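PDB 3JVN: acetyltransferase from Vibrio fischeri, which probably acts as an acyltransferase of the GNAT superfamily, moving an acyl group onto an acceptor that is not known. Local coordinates for residues N17-K22 with D65-F70; A48-D53 with T90-Y95; H24-Q29 with E99-G104; V4-R7 with I11-Y14; G73-L78 with Q115-Y120. All coordinates share one frame; numbering follows the deposited sequence.

Contact 1 (N17-K22 with D65-F70); sequences NSLMYK and DVIIGF
Leu19 and Met20 of helix 13-30 meet Ile67 and Phe70 of strand 67-79 where the first long helix of the GNAT fold lies against the central sheet. The short axes approach to 9.6 Å with an angle of 60° between their directions, so the helix crosses the strand well off parallel and reaches it with two neighbouring side chains.

The interaction is largely apolar. Leu19 points toward the strand and uses two parts of its side chain: CB lies 3.7 Å from Phe70 CE1, while the branch tip CD1 is 3.9 Å from Ile67 CG2, the two side chains meeting at a slant. Leu19 therefore fills the angle between the aromatic ring and the aliphatic branch, and it also touches Tyr95 and Glu97.

A Met-aromatic contact accompanies this packing. Met20, modelled as selenomethionine, has CG anti to its backbone N (chi1 -174°) and then bends at both following bonds, which brings the end of the chain beside Phe70. SE sits 5.4 Å from the centroid of the Phe70 ring, 67° off the ring normal, hence lying neither above its face nor in its plane.

Phe70 is buried and also touches Val60 and Tyr95, so its ring links the helix to both adjacent strands. Just before it, Ile68 and Gly69 both face Ala61 in a classic beta bulge, while Ile67, on the helix side, reaches Val60 and Asp12. The methyl CE of Met20 completes the contact, 3.8 Å from Phe70 CE2.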
# COMPACT_ATOMS: atom_id res chain seq x y z
N ASN A 17 26.74 4.50 11.30
CA ASN A 17 27.41 3.36 10.65
C ASN A 17 27.54 2.20 11.64
O ASN A 17 27.28 1.04 11.30
CB ASN A 17 28.80 3.75 10.14
CG ASN A 17 28.74 4.53 8.84
OD1 ASN A 17 27.79 4.41 8.08
ND2 ASN A 17 29.77 5.32 8.57
N SER A 18 27.94 2.53 12.87
CA SER A 18 28.12 1.56 13.95
C SER A 18 26.82 0.94 14.45
O SER A 18 26.75 -0.26 14.64
CB SER A 18 28.84 2.24 15.12
OG SER A 18 28.84 1.41 16.26
N LEU A 19 25.80 1.76 14.68
CA LEU A 19 24.51 1.25 15.15
C LEU A 19 23.81 0.50 14.01
O LEU A 19 23.06 -0.44 14.25
CB LEU A 19 23.61 2.39 15.65
CG LEU A 19 24.12 3.27 16.79
CD1 LEU A 19 23.24 4.51 16.93
CD2 LEU A 19 24.15 2.48 18.07
N MSE A 20 24.06 0.93 12.78
CA MSE A 20 23.48 0.29 11.61
C MSE A 20 24.13 -1.09 11.50
O MSE A 20 23.49 -2.06 11.10
CB MSE A 20 23.76 1.12 10.35
CG MSE A 20 23.07 0.64 9.06
SE MSE A 20 21.13 0.89 9.00
CE MSE A 20 21.09 2.83 9.16
N TYR A 21 25.40 -1.16 11.89
CA TYR A 21 26.16 -2.41 11.86
C TYR A 21 25.68 -3.32 12.99
O TYR A 21 25.49 -4.52 12.80
CB TYR A 21 27.65 -2.12 12.03
CG TYR A 21 28.48 -3.36 12.17
CD1 TYR A 21 28.72 -4.20 11.08
CD2 TYR A 21 28.99 -3.74 13.42
CE1 TYR A 21 29.45 -5.37 11.22
CE2 TYR A 21 29.72 -4.92 13.57
CZ TYR A 21 29.94 -5.73 12.47
OH TYR A 21 30.66 -6.89 12.61
N LYS A 22 25.50 -2.75 14.18
CA LYS A 22 25.03 -3.52 15.32
C LYS A 22 23.67 -4.13 14.98
O LYS A 22 23.41 -5.30 15.28
CB LYS A 22 24.91 -2.63 16.57
CG LYS A 22 26.23 -2.29 17.26
CD LYS A 22 25.95 -1.43 18.50
CE LYS A 22 27.14 -1.32 19.46
NZ LYS A 22 28.28 -0.51 18.94
N ASP A 65 24.77 12.54 25.52
CA ASP A 65 25.39 13.20 24.38
C ASP A 65 25.73 12.10 23.39
O ASP A 65 26.43 12.32 22.41
CB ASP A 65 26.68 13.92 24.80
CG ASP A 65 26.54 15.44 24.76
OD1 ASP A 65 26.16 15.97 23.69
OD2 ASP A 65 26.81 16.09 25.79
N VAL A 66 25.22 10.91 23.69
CA VAL A 66 25.44 9.74 22.85
C VAL A 66 24.11 9.23 22.27
O VAL A 66 23.08 9.20 22.96
CB VAL A 66 26.14 8.61 23.66
CG1 VAL A 66 25.34 8.29 24.92
CG2 VAL A 66 26.31 7.36 22.81
N ILE A 67 24.13 8.84 21.00
CA ILE A 67 22.94 8.33 20.34
C ILE A 67 22.73 6.87 20.72
O ILE A 67 23.53 6.01 20.37
CB ILE A 67 23.09 8.43 18.81
CG1 ILE A 67 23.38 9.89 18.43
CG2 ILE A 67 21.83 7.92 18.13
CD1 ILE A 67 23.74 10.09 16.98
N ILE A 68 21.65 6.60 21.45
CA ILE A 68 21.36 5.24 21.89
C ILE A 68 20.26 4.57 21.06
O ILE A 68 19.81 3.48 21.39
CB ILE A 68 20.98 5.20 23.41
CG1 ILE A 68 19.96 6.30 23.75
CG2 ILE A 68 22.23 5.33 24.26
CD1 ILE A 68 18.53 5.98 23.38
N GLY A 69 19.86 5.23 19.98
CA GLY A 69 18.83 4.66 19.14
C GLY A 69 18.47 5.51 17.94
O GLY A 69 18.75 6.71 17.91
N PHE A 70 17.84 4.89 16.95
CA PHE A 70 17.42 5.60 15.75
C PHE A 70 16.30 4.81 15.07
O PHE A 70 16.06 3.64 15.37
CB PHE A 70 18.59 5.80 14.78
CG PHE A 70 19.06 4.53 14.12
CD1 PHE A 70 19.88 3.63 14.80
CD2 PHE A 70 18.62 4.19 12.85
CE1 PHE A 70 20.24 2.41 14.22
CE2 PHE A 70 18.97 2.98 12.26
CZ PHE A 70 19.78 2.09 12.95

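Contact 2 (A48-D53 with T90-Y95); sequences ARYLDD and TIDELY
Tyr50 of helix 47-52 reaches across to Asp92 at the beta bulge of strand 86-96, a bulge of the kind that marks the corresponding strand in many GNAT enzymes. Asp92 and Glu93 both face Thr72 on the adjacent strand, which is the evidence for the classic bulge, and both turn their CB toward the helix.

The contact consists of one polar bond. Tyr50 OH donates to Asp92 OD1 over 2.6 Å, and the hydroxyl meets this oxygen nearly in line with its C-O bond. Ring and carboxylate planes are nearly perpendicular, 85° apart, and OD1 approaches the phenol at its edge, near the plane of the ring. The reach is long: with CG anti to the backbone N (chi1 -167°), the tyrosine spans a gap in which the nearest CA atoms, those of Tyr50 and Asp92, are 11.3 Å apart.

OD1 has a second grip from His74 ND1 on strand 67-79, and Thr72 packs against both Tyr50 and Asp92. The two bonds hold OD1 from two donors and probably limit rotation of the carboxylate. Its carbon, Asp92 CG, lies 3.7 Å from Tyr50 OH.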
# COMPACT_ATOMS: atom_id res chain seq x y z
N ALA A 48 24.08 7.66 4.51
CA ALA A 48 24.37 9.07 4.25
C ALA A 48 23.44 9.59 3.15
O ALA A 48 22.73 10.58 3.33
CB ALA A 48 25.82 9.25 3.85
N ARG A 49 23.47 8.91 1.99
CA ARG A 49 22.62 9.27 0.86
C ARG A 49 21.17 9.23 1.32
O ARG A 49 20.34 10.06 0.92
CB ARG A 49 22.78 8.25 -0.28
CG ARG A 49 23.98 8.45 -1.18
CD ARG A 49 23.93 7.42 -2.30
NE ARG A 49 24.92 7.67 -3.35
CZ ARG A 49 24.96 7.01 -4.50
NH1 ARG A 49 25.89 7.29 -5.40
NH2 ARG A 49 24.07 6.05 -4.76
N TYR A 50 20.87 8.24 2.17
CA TYR A 50 19.54 8.06 2.72
C TYR A 50 19.14 9.31 3.50
O TYR A 50 18.06 9.85 3.33
CB TYR A 50 19.52 6.86 3.66
CG TYR A 50 18.13 6.40 4.05
CD1 TYR A 50 17.39 7.09 5.03
CD2 TYR A 50 17.54 5.31 3.42
CE1 TYR A 50 16.09 6.68 5.36
CE2 TYR A 50 16.26 4.90 3.73
CZ TYR A 50 15.54 5.59 4.70
OH TYR A 50 14.27 5.16 5.01
N LEU A 51 20.04 9.75 4.36
CA LEU A 51 19.78 10.92 5.17
C LEU A 51 19.57 12.17 4.31
O LEU A 51 18.73 13.01 4.63
CB LEU A 51 20.94 11.11 6.14
CG LEU A 51 20.77 11.99 7.38
CD1 LEU A 51 22.08 11.93 8.14
CD2 LEU A 51 20.42 13.43 7.02
N ASP A 52 20.31 12.27 3.21
CA ASP A 52 20.24 13.42 2.31
C ASP A 52 19.02 13.43 1.38
O ASP A 52 18.66 14.47 0.82
CB ASP A 52 21.53 13.47 1.46
CG ASP A 52 21.57 14.67 0.53
OD1 ASP A 52 21.41 15.82 1.01
OD2 ASP A 52 21.77 14.48 -0.70
N ASP A 53 18.39 12.26 1.23
CA ASP A 53 17.23 12.13 0.35
C ASP A 53 16.06 12.95 0.92
O ASP A 53 15.67 12.78 2.07
CB ASP A 53 16.86 10.65 0.21
CG ASP A 53 15.98 10.38 -1.00
OD1 ASP A 53 14.75 10.55 -0.91
OD2 ASP A 53 16.54 10.00 -2.05
N THR A 90 6.88 4.19 4.41
CA THR A 90 7.41 2.92 4.90
C THR A 90 8.41 3.15 6.04
O THR A 90 9.30 3.99 5.94
CB THR A 90 8.15 2.15 3.76
OG1 THR A 90 7.33 2.14 2.58
CG2 THR A 90 8.42 0.71 4.18
N ILE A 91 8.25 2.39 7.12
CA ILE A 91 9.18 2.46 8.24
C ILE A 91 10.11 1.30 7.95
O ILE A 91 9.69 0.14 7.90
CB ILE A 91 8.46 2.29 9.60
CG1 ILE A 91 7.62 3.53 9.90
CG2 ILE A 91 9.46 2.10 10.72
CD1 ILE A 91 6.68 3.40 11.06
N ASP A 92 11.38 1.62 7.74
CA ASP A 92 12.37 0.61 7.39
C ASP A 92 13.09 -0.08 8.56
O ASP A 92 12.85 -1.26 8.83
CB ASP A 92 13.39 1.24 6.43
CG ASP A 92 12.73 1.79 5.18
OD1 ASP A 92 12.97 2.97 4.83
OD2 ASP A 92 11.97 1.03 4.53
N GLU A 93 13.95 0.66 9.25
CA GLU A 93 14.73 0.12 10.36
C GLU A 93 14.58 0.86 11.67
O GLU A 93 14.23 2.04 11.72
CB GLU A 93 16.20 0.11 9.98
CG GLU A 93 16.50 -0.67 8.75
CD GLU A 93 17.61 -0.04 7.96
OE1 GLU A 93 17.42 1.09 7.44
OE2 GLU A 93 18.68 -0.69 7.86
N LEU A 94 14.89 0.15 12.75
CA LEU A 94 14.79 0.73 14.08
C LEU A 94 15.73 -0.06 14.99
O LEU A 94 15.64 -1.28 15.05
CB LEU A 94 13.35 0.64 14.58
CG LEU A 94 12.91 1.59 15.70
CD1 LEU A 94 11.44 1.36 16.03
CD2 LEU A 94 13.77 1.36 16.94
N TYR A 95 16.64 0.63 15.67
CA TYR A 95 17.58 -0.05 16.56
C TYR A 95 17.78 0.64 17.89
O TYR A 95 17.82 1.87 17.96
CB TYR A 95 18.94 -0.22 15.87
CG TYR A 95 20.00 -0.84 16.76
CD1 TYR A 95 20.86 -0.04 17.51
CD2 TYR A 95 20.10 -2.22 16.89
CE1 TYR A 95 21.81 -0.60 18.36
CE2 TYR A 95 21.05 -2.79 17.75
CZ TYR A 95 21.89 -1.98 18.47
OH TYR A 95 22.83 -2.55 19.32

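Contact 3 (H24-Q29 with E99-G104); sequences HDEHHQ and EYRREG
A loose electrostatic contact at the surface pairs Glu26, late in helix 13-30, with Arg101 in the loop between strand 86-96 and helix 105-118. The backbones stay far apart, the nearest CA atoms being those of Glu26 and Glu99 at 14.0 Å, so two long side chains bridge the gap.

Glu26 OE2 is 3.7 Å from Arg101 NH1, a long salt bridge, and stands equally far, 3.7 Å, from Arg101 NH2. The oxygen therefore addresses the pair of terminal nitrogens from a slanting direction, whereas OE1 of the same carboxylate lies in the guanidinium plane at its edge, 4.0 Å from Arg101 NH1. Carboxylate and guanidinium planes are turned 56° against each other, and the two chains run past one another in opposite directions.

In GNAT proteins this loop carries the R/Q-x-x-G-x-G/A signature, whose backbone amides hold the pyrophosphate of acetyl-coenzyme A. Arg101 and Gly104 fit its first and fourth positions, consistent with such a role.

Each charged group has a stronger partner elsewhere. Glu26 OE1 is hydrogen-bonded to Tyr95 OH, and Arg101 NH1 to Ile96 O. The glutamate extends straight beyond CG (chi2 170°) to reach the tyrosine and arginine together, while the arginine bends at chi2 and chi3, folding its guanidinium back to the end of strand 86-96.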
# COMPACT_ATOMS: atom_id res chain seq x y z
N HIS A 24 22.23 -4.82 11.93
CA HIS A 24 22.39 -5.89 10.97
C HIS A 24 23.10 -7.10 11.55
O HIS A 24 22.80 -8.23 11.18
CB HIS A 24 23.16 -5.39 9.76
CG HIS A 24 22.42 -4.34 8.98
ND1 HIS A 24 23.05 -3.47 8.11
CD2 HIS A 24 21.11 -4.03 8.94
CE1 HIS A 24 22.15 -2.67 7.58
NE2 HIS A 24 20.96 -2.98 8.06
N ASP A 25 24.02 -6.86 12.47
CA ASP A 25 24.75 -7.97 13.08
C ASP A 25 23.83 -8.89 13.86
O ASP A 25 23.81 -10.10 13.63
CB ASP A 25 25.83 -7.44 14.03
CG ASP A 25 26.76 -8.54 14.50
OD1 ASP A 25 27.57 -9.01 13.68
OD2 ASP A 25 26.68 -8.95 15.67
N GLU A 26 23.06 -8.31 14.77
CA GLU A 26 22.12 -9.07 15.58
C GLU A 26 21.09 -9.76 14.69
O GLU A 26 20.56 -10.81 15.04
CB GLU A 26 21.42 -8.14 16.58
CG GLU A 26 22.38 -7.31 17.45
CD GLU A 26 21.70 -6.23 18.27
OE1 GLU A 26 22.41 -5.40 18.88
OE2 GLU A 26 20.45 -6.19 18.30
N HIS A 27 20.80 -9.17 13.53
CA HIS A 27 19.85 -9.74 12.59
C HIS A 27 20.33 -11.11 12.12
O HIS A 27 19.58 -12.08 12.13
CB HIS A 27 19.65 -8.80 11.40
CG HIS A 27 18.47 -7.88 11.52
ND1 HIS A 27 17.92 -7.54 12.74
CD2 HIS A 27 17.74 -7.24 10.59
CE1 HIS A 27 16.90 -6.73 12.55
NE2 HIS A 27 16.76 -6.53 11.25
N HIS A 28 21.60 -11.17 11.73
CA HIS A 28 22.23 -12.39 11.24
C HIS A 28 22.45 -13.41 12.37
O HIS A 28 22.87 -14.54 12.11
CB HIS A 28 23.58 -12.05 10.61
CG HIS A 28 24.15 -13.14 9.77
ND1 HIS A 28 23.59 -13.52 8.57
CD2 HIS A 28 25.21 -13.96 9.96
CE1 HIS A 28 24.28 -14.52 8.06
NE2 HIS A 28 25.26 -14.81 8.89
N GLN A 29 22.18 -13.01 13.60
CA GLN A 29 22.36 -13.89 14.75
C GLN A 29 21.06 -14.56 15.23
O GLN A 29 21.11 -15.57 15.94
CB GLN A 29 23.02 -13.11 15.90
CG GLN A 29 24.51 -12.84 15.64
CD GLN A 29 25.18 -12.00 16.71
OE1 GLN A 29 26.41 -11.92 16.78
NE2 GLN A 29 24.38 -11.34 17.55
N GLU A 99 21.48 -2.07 25.96
CA GLU A 99 21.53 -1.51 27.31
C GLU A 99 20.38 -0.53 27.56
O GLU A 99 20.11 -0.17 28.71
CB GLU A 99 22.87 -0.81 27.50
CG GLU A 99 23.12 -0.32 28.91
CD GLU A 99 24.20 0.73 28.95
OE1 GLU A 99 25.33 0.42 28.51
OE2 GLU A 99 23.92 1.85 29.43
N TYR A 100 19.70 -0.10 26.50
CA TYR A 100 18.61 0.85 26.64
C TYR A 100 17.22 0.35 26.23
O TYR A 100 16.27 1.14 26.17
CB TYR A 100 18.95 2.13 25.88
CG TYR A 100 20.00 2.97 26.56
CD1 TYR A 100 19.64 4.04 27.38
CD2 TYR A 100 21.36 2.68 26.42
CE1 TYR A 100 20.60 4.80 28.04
CE2 TYR A 100 22.33 3.43 27.08
CZ TYR A 100 21.94 4.49 27.89
OH TYR A 100 22.89 5.23 28.54
N ARG A 101 17.10 -0.94 25.94
CA ARG A 101 15.81 -1.49 25.56
C ARG A 101 14.92 -1.58 26.80
O ARG A 101 15.38 -1.36 27.92
CB ARG A 101 15.97 -2.87 24.92
CG ARG A 101 16.09 -2.81 23.41
CD ARG A 101 17.51 -3.05 22.91
NE ARG A 101 17.80 -4.46 22.70
CZ ARG A 101 18.72 -4.91 21.85
NH1 ARG A 101 19.43 -4.04 21.13
NH2 ARG A 101 18.93 -6.21 21.70
N ARG A 102 13.64 -1.90 26.61
CA ARG A 102 12.71 -2.00 27.73
C ARG A 102 12.64 -0.67 28.48
O ARG A 102 12.50 -0.64 29.70
CB ARG A 102 13.16 -3.10 28.69
CG ARG A 102 12.61 -4.49 28.39
CD ARG A 102 11.26 -4.70 29.08
NE ARG A 102 10.28 -3.68 28.71
CZ ARG A 102 9.05 -3.61 29.20
NH1 ARG A 102 8.63 -4.50 30.09
NH2 ARG A 102 8.24 -2.65 28.79
N GLU A 103 12.73 0.44 27.74
CA GLU A 103 12.69 1.76 28.36
C GLU A 103 11.76 2.72 27.62
O GLU A 103 11.73 3.92 27.91
CB GLU A 103 14.11 2.32 28.45
CG GLU A 103 14.25 3.59 29.28
CD GLU A 103 15.69 3.81 29.72
OE1 GLU A 103 15.96 4.83 30.39
OE2 GLU A 103 16.54 2.96 29.39
N GLY A 104 11.02 2.19 26.65
CA GLY A 104 10.09 3.00 25.88
C GLY A 104 10.71 3.90 24.83
O GLY A 104 10.03 4.77 24.28

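Contact 4 (V4-R7 with I11-Y14); sequences VIRR and IDLY. With SO4 (sulfate ion), chain B.
Arg6 and Asp12 come from opposite directions and join strand 4-7 to the start of helix 13-30 by a salt bridge. Arg6 NH1 lies 2.6 Å from Asp12 OD2; the hydrogen bond itself is weak, with an N-H...O angle of only 118°. OD2 is at the guanidinium edge, near its plane, and OD1 lies in that plane 3.4 Å from Arg6 NH1. The two flat groups are nevertheless twisted by 44°. Arg6 CG sits between the backbone N and the carbonyl carbon, and the chain bends at chi3, which turns the guanidinium toward Asp12.

Arg6 NH2 forms a salt bridge to Glu62 on the adjacent strand, so the guanidinium is shared between two acids. Asp12 OD2 also accepts from the backbone N of Lys9, in the short connection between. Within this buried residue OD2 thus receives two donors, one of them weak. Ile11 CD1 makes a light van der Waals contact, 4.1 Å from Arg6 NH1.

A sulfate, probably from the crystallisation liquor, lies at the backbone edge of strand 4-7. Arg7 N donates to its O1 over 2.8 Å at 160°, a well-directed bond. The Arg7 guanidinium turns one face to the ion, its NH2 3.4 Å from sulfate O2. A second hydrogen bond comes from Arg112 NH2 of helix 105-118. The backbone amide and the two arginines thus gather at the anion.

The whole forms the tight connection from the first strand to the first helix of a GNAT domain, with strand 4-7 at the margin of the sheet.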
# COMPACT_ATOMS: atom_id res chain seq x y z
N VAL A 4 16.25 12.29 24.47
CA VAL A 4 15.80 13.33 23.54
C VAL A 4 15.70 12.84 22.08
O VAL A 4 16.71 12.45 21.48
CB VAL A 4 16.76 14.55 23.57
CG1 VAL A 4 16.21 15.69 22.70
CG2 VAL A 4 16.97 15.01 25.00
N ILE A 5 14.50 12.86 21.51
CA ILE A 5 14.33 12.43 20.12
C ILE A 5 14.45 13.61 19.17
O ILE A 5 13.83 14.66 19.37
CB ILE A 5 12.95 11.74 19.91
CG1 ILE A 5 12.93 10.37 20.60
CG2 ILE A 5 12.70 11.53 18.42
CD1 ILE A 5 13.00 10.45 22.10
N ARG A 6 15.27 13.44 18.13
CA ARG A 6 15.49 14.49 17.15
C ARG A 6 15.82 13.98 15.76
O ARG A 6 16.14 12.81 15.57
CB ARG A 6 16.63 15.41 17.61
CG ARG A 6 17.82 14.69 18.20
CD ARG A 6 19.07 15.58 18.25
NE ARG A 6 19.87 15.44 17.03
CZ ARG A 6 21.04 14.81 16.96
NH1 ARG A 6 21.68 14.73 15.80
NH2 ARG A 6 21.59 14.28 18.04
N ARG A 7 15.71 14.86 14.77
CA ARG A 7 16.02 14.49 13.41
C ARG A 7 17.54 14.37 13.34
O ARG A 7 18.27 15.21 13.87
CB ARG A 7 15.55 15.56 12.42
CG ARG A 7 16.33 16.84 12.51
CD ARG A 7 16.17 17.68 11.26
NE ARG A 7 15.18 18.75 11.41
CZ ARG A 7 13.87 18.57 11.50
NH1 ARG A 7 13.07 19.61 11.63
NH2 ARG A 7 13.35 17.34 11.44
N ILE A 11 26.33 14.97 11.15
CA ILE A 11 27.26 14.75 12.26
C ILE A 11 27.09 13.41 12.98
O ILE A 11 27.93 13.01 13.78
CB ILE A 11 27.13 15.87 13.33
CG1 ILE A 11 25.71 15.87 13.93
CG2 ILE A 11 27.42 17.23 12.72
CD1 ILE A 11 25.64 15.82 15.46
N ASP A 12 26.00 12.71 12.68
CA ASP A 12 25.74 11.43 13.32
C ASP A 12 26.04 10.26 12.37
O ASP A 12 25.98 9.09 12.78
CB ASP A 12 24.29 11.36 13.78
CG ASP A 12 23.88 12.58 14.59
OD1 ASP A 12 24.41 12.77 15.71
OD2 ASP A 12 23.02 13.34 14.09
N LEU A 13 26.34 10.56 11.11
CA LEU A 13 26.63 9.51 10.14
C LEU A 13 27.66 8.51 10.67
O LEU A 13 27.57 7.31 10.43
CB LEU A 13 27.12 10.11 8.82
CG LEU A 13 26.03 10.77 7.95
CD1 LEU A 13 26.62 11.31 6.66
CD2 LEU A 13 24.94 9.73 7.65
N TYR A 14 28.65 9.02 11.41
CA TYR A 14 29.69 8.17 11.96
C TYR A 14 29.07 7.17 12.96
O TYR A 14 29.31 5.96 12.87
CB TYR A 14 30.76 9.03 12.64
CG TYR A 14 32.05 8.30 12.92
CD1 TYR A 14 33.05 8.19 11.95
CD2 TYR A 14 32.24 7.65 14.14
CE1 TYR A 14 34.22 7.45 12.19
CE2 TYR A 14 33.39 6.91 14.39
CZ TYR A 14 34.37 6.81 13.42
OH TYR A 14 35.49 6.05 13.68
S SO4 B . 12.96 17.45 15.63
O1 SO4 B . 14.31 17.31 15.05
O2 SO4 B . 12.00 17.78 14.57
O3 SO4 B . 12.98 18.55 16.62
O4 SO4 B . 12.57 16.19 16.31

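Contact 5 (G73-L78 with Q115-Y120); sequences GHFCEL and QELKDY
Phe75 pushes the CZ end of its ring over one face of Tyr120, just past the end of helix 105-118. Phe75 CZ stands 3.3 Å from Tyr120 CG, on the side of the ring nearest its attachment and not above the middle. The ring centroids are 4.6 Å apart and the planes make 37°, an oblique pair that is neither a parallel stack nor an edge-to-face one. The two side chains run at about a right angle to each other.

The other partner is Leu117. Its CD1 approaches Phe75 CE1 at 3.3 Å, while the side chains slide past one another in opposite directions, so the leucine borders the phenylalanine on one side and Tyr120 covers its tip. The main chain of the helix also comes close: Glu116 O is 4.3 Å from Phe75 CZ, at the ring edge and near its plane. Phe75 is placed for this by a CG that lies beside the backbone N (chi1 -72°), and the strand and helix are nearest at Phe75 and Leu117, with 8.2 Å between their CA atoms.

Around the buried phenylalanine, Met57, Met87 and Val122 fill in the packing, and Met57 also touches Glu116 and Leu117. Further along the same strand, Glu77 and Leu78 pair antiparallel with a strand of the second subunit, so the sheet runs on across the interface. A helix seated by its last turn on a long central strand in this way belongs to the alpha-beta core of the GNAT fold, where helix 105-118 covers one face of the sheet.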
# COMPACT_ATOMS: atom_id res chain seq x y z
N GLY A 73 12.69 5.84 8.03
CA GLY A 73 11.50 5.67 7.20
C GLY A 73 11.51 6.53 5.95
O GLY A 73 12.24 7.53 5.91
N HIS A 74 10.74 6.16 4.93
CA HIS A 74 10.70 6.96 3.69
C HIS A 74 9.31 7.12 3.08
O HIS A 74 8.48 6.22 3.19
CB HIS A 74 11.64 6.38 2.62
CG HIS A 74 11.16 5.11 1.97
ND1 HIS A 74 11.20 3.88 2.60
CD2 HIS A 74 10.68 4.88 0.73
CE1 HIS A 74 10.77 2.95 1.77
NE2 HIS A 74 10.45 3.52 0.63
N PHE A 75 9.05 8.27 2.47
CA PHE A 75 7.77 8.53 1.81
C PHE A 75 7.75 7.77 0.48
O PHE A 75 8.80 7.57 -0.15
CB PHE A 75 7.57 10.03 1.52
CG PHE A 75 7.31 10.87 2.75
CD1 PHE A 75 6.24 10.55 3.59
CD2 PHE A 75 8.12 11.96 3.06
CE1 PHE A 75 5.97 11.31 4.74
CE2 PHE A 75 7.88 12.73 4.20
CZ PHE A 75 6.80 12.40 5.05
N CYS A 76 6.57 7.33 0.07
CA CYS A 76 6.43 6.64 -1.20
C CYS A 76 5.08 6.94 -1.79
O CYS A 76 4.18 7.44 -1.11
CB CYS A 76 6.63 5.13 -1.05
SG CYS A 76 6.34 4.46 0.59
N GLU A 77 4.94 6.66 -3.08
CA GLU A 77 3.69 6.95 -3.76
C GLU A 77 3.17 5.80 -4.58
O GLU A 77 3.89 5.22 -5.40
CB GLU A 77 3.87 8.14 -4.71
CG GLU A 77 3.86 9.51 -4.08
CD GLU A 77 3.98 10.58 -5.14
OE1 GLU A 77 3.41 11.68 -4.97
OE2 GLU A 77 4.66 10.30 -6.16
N LEU A 78 1.91 5.46 -4.33
CA LEU A 78 1.24 4.42 -5.08
C LEU A 78 0.80 5.12 -6.36
O LEU A 78 -0.12 5.95 -6.36
CB LEU A 78 0.03 3.92 -4.30
CG LEU A 78 -0.84 2.90 -5.02
CD1 LEU A 78 -0.09 1.58 -5.14
CD2 LEU A 78 -2.13 2.70 -4.24
N GLN A 115 4.49 11.34 13.68
CA GLN A 115 4.11 12.74 13.76
C GLN A 115 4.29 13.37 12.39
O GLN A 115 3.36 13.96 11.85
CB GLN A 115 4.99 13.45 14.78
CG GLN A 115 4.58 14.88 15.08
CD GLN A 115 5.62 15.59 15.93
OE1 GLN A 115 6.70 15.93 15.44
NE2 GLN A 115 5.31 15.80 17.21
N GLU A 116 5.50 13.25 11.84
CA GLU A 116 5.80 13.79 10.52
C GLU A 116 4.96 13.13 9.43
O GLU A 116 4.54 13.77 8.47
CB GLU A 116 7.29 13.60 10.21
CG GLU A 116 8.15 14.75 10.69
CD GLU A 116 8.13 15.94 9.75
OE1 GLU A 116 8.74 15.84 8.66
OE2 GLU A 116 7.49 16.96 10.08
N LEU A 117 4.73 11.83 9.59
CA LEU A 117 3.93 11.09 8.64
C LEU A 117 2.51 11.63 8.59
O LEU A 117 2.00 11.97 7.53
CB LEU A 117 3.91 9.62 9.04
CG LEU A 117 4.57 8.71 8.01
CD1 LEU A 117 5.82 9.38 7.44
CD2 LEU A 117 4.91 7.39 8.68
N LYS A 118 1.87 11.69 9.77
CA LYS A 118 0.51 12.17 9.92
C LYS A 118 0.31 13.56 9.34
O LYS A 118 -0.65 13.81 8.60
CB LYS A 118 0.11 12.21 11.39
CG LYS A 118 -0.68 10.99 11.88
CD LYS A 118 0.22 9.88 12.43
CE LYS A 118 0.66 10.17 13.87
NZ LYS A 118 -0.50 10.25 14.81
N ASP A 119 1.21 14.48 9.67
CA ASP A 119 1.04 15.82 9.14
C ASP A 119 1.44 15.94 7.67
O ASP A 119 1.33 17.00 7.08
CB ASP A 119 1.75 16.85 10.05
CG ASP A 119 3.23 16.65 10.10
OD1 ASP A 119 3.87 17.16 11.05
OD2 ASP A 119 3.76 15.99 9.19
N TYR A 120 1.88 14.83 7.08
CA TYR A 120 2.24 14.79 5.65
C TYR A 120 1.12 14.07 4.89
O TYR A 120 1.29 13.67 3.73
CB TYR A 120 3.55 14.04 5.39
CG TYR A 120 4.72 14.95 5.18
CD1 TYR A 120 5.44 15.45 6.27
CD2 TYR A 120 5.07 15.39 3.90
CE1 TYR A 120 6.46 16.37 6.10
CE2 TYR A 120 6.10 16.31 3.70
CZ TYR A 120 6.79 16.80 4.82
OH TYR A 120 7.81 17.71 4.64

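Along the chain contact 4 closes first; contacts 1, 2 and 5 then rest on neighbouring strands of the mixed sheet, 67-79 and 86-96. Contacts 1, 3 and 4 all use helix 13-30. Contact 3 encloses contact 2 in sequence, while contacts 1 and 2 alternate and touch, their centres about 13 Å apart. Contacts 1 and 5 share strand 67-79 yet lie on opposite sides of the chain's centre, about 23 Å apart between centres. Contacts 2 and 5 meet through Asp92 and His74, and contacts 2 and 3 through Tyr95 and Glu26. The first two helices and the last helix are thereby tied to one GNAT sheet.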